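Local coordinates for glycoprotein E (Human herpesvirus 1, PDB 2GIY), which binds the Fc part of host IgG as a heterodimer with gI and serves cell-to-cell spread in epithelia, this chain being the C-terminal domain of its ectodomain, at residues 50-58 with 84-92. Residues are numbered along the deposited sequence; the frame is centred on the assembly and turned at random.
Sequences VWLRFDVPT and APCAASTWT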
ATOM      1  N   VAL A  50      -2.168 -14.487   5.691  1.00  9.80           N
ATOM      2  CA  VAL A  50      -3.203 -14.801   6.663  1.00 10.21           C
ATOM      3  C   VAL A  50      -4.515 -14.076   6.453  1.00 11.33           C
ATOM      4  O   VAL A  50      -4.532 -12.866   6.229  1.00 11.76           O
ATOM      5  CB  VAL A  50      -2.710 -14.465   8.100  1.00 10.57           C
ATOM      6  CG1 VAL A  50      -3.807 -14.747   9.115  1.00 12.06           C
ATOM      7  CG2 VAL A  50      -1.457 -15.265   8.426  1.00 12.51           C
ATOM      8  N   TRP A  51      -5.612 -14.825   6.530  1.00 10.54           N
ATOM      9  CA  TRP A  51      -6.942 -14.248   6.408  1.00  9.98           C
ATOM     10  C   TRP A  51      -7.571 -14.238   7.793  1.00 11.49           C
ATOM     11  O   TRP A  51      -7.572 -15.252   8.492  1.00 10.66           O
ATOM     12  CB  TRP A  51      -7.842 -15.060   5.463  1.00 10.78           C
ATOM     13  CG  TRP A  51      -7.639 -14.743   4.016  1.00 12.42           C
ATOM     14  CD1 TRP A  51      -6.893 -15.452   3.117  1.00 13.47           C
ATOM     15  CD2 TRP A  51      -8.168 -13.618   3.302  1.00 12.35           C
ATOM     16  NE1 TRP A  51      -6.927 -14.838   1.889  1.00 12.00           N
ATOM     17  CE2 TRP A  51      -7.702 -13.711   1.973  1.00 13.12           C
ATOM     18  CE3 TRP A  51      -8.993 -12.541   3.658  1.00 12.46           C
ATOM     19  CZ2 TRP A  51      -8.029 -12.763   0.992  1.00 12.45           C
ATOM     20  CZ3 TRP A  51      -9.319 -11.592   2.679  1.00 12.51           C
ATOM     21  CH2 TRP A  51      -8.837 -11.714   1.364  1.00 14.70           C
ATOM     22  N   LEU A  52      -8.089 -13.083   8.187  1.00 10.56           N
ATOM     23  CA  LEU A  52      -8.744 -12.927   9.479  1.00 10.92           C
ATOM     24  C   LEU A  52     -10.185 -12.522   9.193  1.00 11.46           C
ATOM     25  O   LEU A  52     -10.445 -11.781   8.245  1.00 12.37           O
ATOM     26  CB  LEU A  52      -8.048 -11.837  10.301  1.00  9.93           C
ATOM     27  CG  LEU A  52      -6.553 -12.044  10.548  1.00 10.82           C
ATOM     28  CD1 LEU A  52      -5.993 -10.841  11.307  1.00 12.12           C
ATOM     29  CD2 LEU A  52      -6.330 -13.337  11.332  1.00 10.05           C
ATOM     30  N   ARG A  53     -11.116 -13.023  10.000  1.00 11.44           N
ATOM     31  CA  ARG A  53     -12.539 -12.734   9.838  1.00 11.82           C
ATOM     32  C   ARG A  53     -13.072 -12.108  11.131  1.00 10.35           C
ATOM     33  O   ARG A  53     -12.822 -12.614  12.224  1.00 11.90           O
ATOM     34  CB  ARG A  53     -13.294 -14.039   9.535  1.00 14.42           C
ATOM     35  CG  ARG A  53     -14.791 -13.894   9.284  1.00 18.01           C
ATOM     36  CD  ARG A  53     -15.455 -15.264   9.105  1.00 18.81           C
ATOM     37  NE  ARG A  53     -15.217 -16.120  10.267  1.00 20.81           N
ATOM     38  CZ  ARG A  53     -15.705 -17.349  10.426  1.00 24.98           C
ATOM     39  NH1 ARG A  53     -16.475 -17.897   9.493  1.00 19.64           N
ATOM     40  NH2 ARG A  53     -15.416 -18.034  11.529  1.00 25.20           N
ATOM     41  N   PHE A  54     -13.810 -11.013  11.004  1.00  9.87           N
ATOM     42  CA  PHE A  54     -14.358 -10.338  12.173  1.00  9.75           C
ATOM     43  C   PHE A  54     -15.870 -10.214  12.111  1.00 10.89           C
ATOM     44  O   PHE A  54     -16.438  -9.831  11.083  1.00  9.57           O
ATOM     45  CB  PHE A  54     -13.743  -8.942  12.313  1.00  9.77           C
ATOM     46  CG  PHE A  54     -12.273  -8.957  12.634  1.00 10.18           C
ATOM     47  CD1 PHE A  54     -11.835  -9.021  13.953  1.00 13.03           C
ATOM     48  CD2 PHE A  54     -11.328  -8.924  11.615  1.00  9.76           C
ATOM     49  CE1 PHE A  54     -10.471  -9.053  14.255  1.00 11.69           C
ATOM     50  CE2 PHE A  54      -9.963  -8.956  11.902  1.00 11.43           C
ATOM     51  CZ  PHE A  54      -9.532  -9.022  13.229  1.00 10.46           C
ATOM     52  N   ASP A  55     -16.513 -10.552  13.220  1.00  8.90           N
ATOM     53  CA  ASP A  55     -17.961 -10.453  13.332  1.00 10.78           C
ATOM     54  C   ASP A  55     -18.349  -8.975  13.267  1.00 10.65           C
ATOM     55  O   ASP A  55     -17.669  -8.118  13.845  1.00 11.67           O
ATOM     56  CB  ASP A  55     -18.417 -11.048  14.668  1.00 10.61           C
ATOM     57  CG  ASP A  55     -19.896 -10.826  14.935  1.00 12.93           C
ATOM     58  OD1 ASP A  55     -20.729 -11.506  14.305  1.00 11.92           O
ATOM     59  OD2 ASP A  55     -20.223  -9.963  15.779  1.00 12.33           O
ATOM     60  N   VAL A  56     -19.431  -8.681  12.552  1.00 11.11           N
ATOM     61  CA  VAL A  56     -19.927  -7.314  12.424  1.00 10.94           C
ATOM     62  C   VAL A  56     -21.347  -7.271  12.990  1.00 10.83           C
ATOM     63  O   VAL A  56     -22.313  -7.599  12.303  1.00 10.59           O
ATOM     64  CB  VAL A  56     -19.941  -6.848  10.943  1.00 10.94           C
ATOM     65  CG1 VAL A  56     -20.484  -5.415  10.843  1.00 10.90           C
ATOM     66  CG2 VAL A  56     -18.528  -6.895  10.373  1.00 11.60           C
ATOM     67  N   PRO A  57     -21.484  -6.882  14.266  1.00 10.87           N
ATOM     68  CA  PRO A  57     -22.809  -6.817  14.888  1.00 11.39           C
ATOM     69  C   PRO A  57     -23.766  -5.887  14.156  1.00 11.75           C
ATOM     70  O   PRO A  57     -23.367  -4.859  13.617  1.00 12.29           O
ATOM     71  CB  PRO A  57     -22.506  -6.325  16.300  1.00 11.91           C
ATOM     72  CG  PRO A  57     -21.145  -6.907  16.571  1.00 12.41           C
ATOM     73  CD  PRO A  57     -20.426  -6.630  15.262  1.00 11.66           C
ATOM     74  N   THR A  58     -25.035  -6.267  14.153  1.00 11.71           N
ATOM     75  CA  THR A  58     -26.089  -5.493  13.514  1.00 13.73           C
ATOM     76  C   THR A  58     -26.183  -4.092  14.119  1.00 14.88           C
ATOM     77  O   THR A  58     -26.490  -3.123  13.420  1.00 16.21           O
ATOM     78  CB  THR A  58     -27.447  -6.197  13.699  1.00 12.29           C
ATOM     79  OG1 THR A  58     -27.367  -7.525  13.170  1.00 13.03           O
ATOM     80  CG2 THR A  58     -28.555  -5.429  12.994  1.00 14.52           C
ATOM     81  N   ALA A  84     -16.418  -1.113  21.768  1.00 24.33           N
ATOM     82  CA  ALA A  84     -17.457  -2.128  21.931  1.00 19.68           C
ATOM     83  C   ALA A  84     -17.120  -3.347  21.075  1.00 19.52           C
ATOM     84  O   ALA A  84     -15.939  -3.683  20.933  1.00 23.97           O
ATOM     85  CB  ALA A  84     -18.796  -1.512  21.536  1.00 26.08           C
ATOM     86  N   PRO A  85     -18.131  -4.039  20.505  1.00 16.72           N
ATOM     87  CA  PRO A  85     -17.773  -5.199  19.684  1.00 14.17           C
ATOM     88  C   PRO A  85     -17.639  -4.825  18.204  1.00 13.97           C
ATOM     89  O   PRO A  85     -17.795  -5.677  17.324  1.00 14.27           O
ATOM     90  CB  PRO A  85     -18.943  -6.143  19.916  1.00 13.03           C
ATOM     91  CG  PRO A  85     -20.095  -5.189  19.921  1.00 13.37           C
ATOM     92  CD  PRO A  85     -19.575  -4.065  20.814  1.00 13.83           C
ATOM     93  N   CYS A  86     -17.354  -3.551  17.940  1.00 13.37           N
ATOM     94  CA  CYS A  86     -17.220  -3.050  16.573  1.00 14.77           C
ATOM     95  C   CYS A  86     -15.779  -2.745  16.207  1.00 14.40           C
ATOM     96  O   CYS A  86     -15.525  -1.857  15.394  1.00 16.16           O
ATOM     97  CB  CYS A  86     -18.032  -1.765  16.396  1.00 15.56           C
ATOM     98  SG  CYS A  86     -19.707  -1.817  17.102  1.00 18.40           S
ATOM     99  N   ALA A  87     -14.836  -3.474  16.789  1.00 13.78           N
ATOM    100  CA  ALA A  87     -13.430  -3.225  16.509  1.00 13.43           C
ATOM    101  C   ALA A  87     -12.662  -4.460  16.064  1.00 14.35           C
ATOM    102  O   ALA A  87     -12.910  -5.563  16.538  1.00 13.75           O
ATOM    103  CB  ALA A  87     -12.757  -2.631  17.743  1.00 12.28           C
ATOM    104  N   ALA A  88     -11.725  -4.253  15.143  1.00 14.17           N
ATOM    105  CA  ALA A  88     -10.856  -5.318  14.657  1.00 13.38           C
ATOM    106  C   ALA A  88      -9.486  -4.873  15.166  1.00 14.16           C
ATOM    107  O   ALA A  88      -8.883  -3.946  14.617  1.00 14.16           O
ATOM    108  CB  ALA A  88     -10.879  -5.370  13.133  1.00 13.56           C
ATOM    109  N   SER A  89      -9.012  -5.511  16.232  1.00 12.82           N
ATOM    110  CA  SER A  89      -7.735  -5.127  16.836  1.00 13.41           C
ATOM    111  C   SER A  89      -6.917  -6.294  17.362  1.00 12.60           C
ATOM    112  O   SER A  89      -5.764  -6.123  17.758  1.00 11.26           O
ATOM    113  CB  SER A  89      -7.989  -4.156  17.991  1.00 13.13           C
ATOM    114  OG  SER A  89      -8.752  -4.787  19.012  1.00 15.08           O
ATOM    115  N   THR A  90      -7.518  -7.473  17.394  1.00 12.57           N
ATOM    116  CA  THR A  90      -6.817  -8.648  17.882  1.00 12.36           C
ATOM    117  C   THR A  90      -7.561  -9.872  17.377  1.00 13.06           C
ATOM    118  O   THR A  90      -8.665  -9.755  16.849  1.00 13.14           O
ATOM    119  CB  THR A  90      -6.771  -8.663  19.432  1.00 12.81           C
ATOM    120  OG1 THR A  90      -5.830  -9.645  19.878  1.00 12.16           O
ATOM    121  CG2 THR A  90      -8.151  -8.993  20.003  1.00 13.12           C
ATOM    122  N   TRP A  91      -6.959 -11.044  17.524  1.00 12.12           N
ATOM    123  CA  TRP A  91      -7.614 -12.253  17.068  1.00 12.89           C
ATOM    124  C   TRP A  91      -7.057 -13.487  17.753  1.00 13.40           C
ATOM    125  O   TRP A  91      -6.006 -13.447  18.395  1.00 13.51           O
ATOM    126  CB  TRP A  91      -7.467 -12.378  15.541  1.00 14.03           C
ATOM    127  CG  TRP A  91      -6.037 -12.381  15.075  1.00 14.43           C
ATOM    128  CD1 TRP A  91      -5.229 -13.468  14.909  1.00 16.06           C
ATOM    129  CD2 TRP A  91      -5.234 -11.235  14.765  1.00 15.15           C
ATOM    130  NE1 TRP A  91      -3.971 -13.073  14.516  1.00 17.18           N
ATOM    131  CE2 TRP A  91      -3.947 -11.706  14.419  1.00 16.85           C
ATOM    132  CE3 TRP A  91      -5.477  -9.854  14.743  1.00 15.70           C
ATOM    133  CZ2 TRP A  91      -2.900 -10.843  14.059  1.00 16.93           C
ATOM    134  CZ3 TRP A  91      -4.435  -8.995  14.385  1.00 16.12           C
ATOM    135  CH2 TRP A  91      -3.165  -9.496  14.048  1.00 15.86           C
ATOM    136  N   THR A  92      -7.793 -14.581  17.632  1.00 12.48           N
ATOM    137  CA  THR A  92      -7.383 -15.852  18.198  1.00 14.12           C
ATOM    138  C   THR A  92      -7.292 -16.801  17.010  1.00 15.64           C
ATOM    139  O   THR A  92      -6.203 -17.057  16.495  1.00 17.52           O
ATOM    140  CB  THR A  92      -8.409 -16.362  19.238  1.00 12.93           C
ATOM    141  OG1 THR A  92      -9.727 -16.332  18.677  1.00 13.94           O
ATOM    142  CG2 THR A  92      -8.373 -15.478  20.489  1.00 13.41           C
TER
HETATM  143  O   HOH W   1     -18.412  -8.478  17.355  1.00 13.72           O
HETATM  144  O   HOH W   2     -15.617  -7.650  15.668  1.00 26.07           O
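L52, F54 and P57 of 50-58 meet W91, A88 and P85 of 84-92. The two methyls of L52 rest on the indole of W91. L52 CD1 lies over the six-membered ring of W91, 3.6 Å from its centroid, in a CH-pi contact. L52 CD2 lies near the CG-CD1 side of the pyrrole ring, 3.7 Å from W91 CD1. With W91 CG between the backbone N and the carbonyl carbon (chi1 57°), and chi2 near 90°, the indole turns a face to L52.

At F54 the knob comes from the other segment. The methyl of A88 presses on the middle of the ring face, with A88 CB 3.6 Å from the F54 centroid and 1° off the normal. The backbone of T90 closes one edge: T90 O lies in the ring plane, 3.2 Å from F54 CE1. W91 CE3 adds a looser touch near the ring plane.

At the far end the two proline rings cross, with P57 CG 3.9 Å from P85 CG. No direct hydrogen bond joins the segments. One water bridges D55 OD2 and P85 O; another binds D55 O and reaches P85 O weakly.

L52 and F54 alternate inward on strand 45-54, part of the main sheet of this Ig V-like domain; P57 follows in the loop. They pack on the segment around strand 87-88, an edge of the small parallel sheet. C86, disulfide-bonded to C60, ties that segment back to the chain just beyond P57. The whole contact lies within the Fc-binding region of gE.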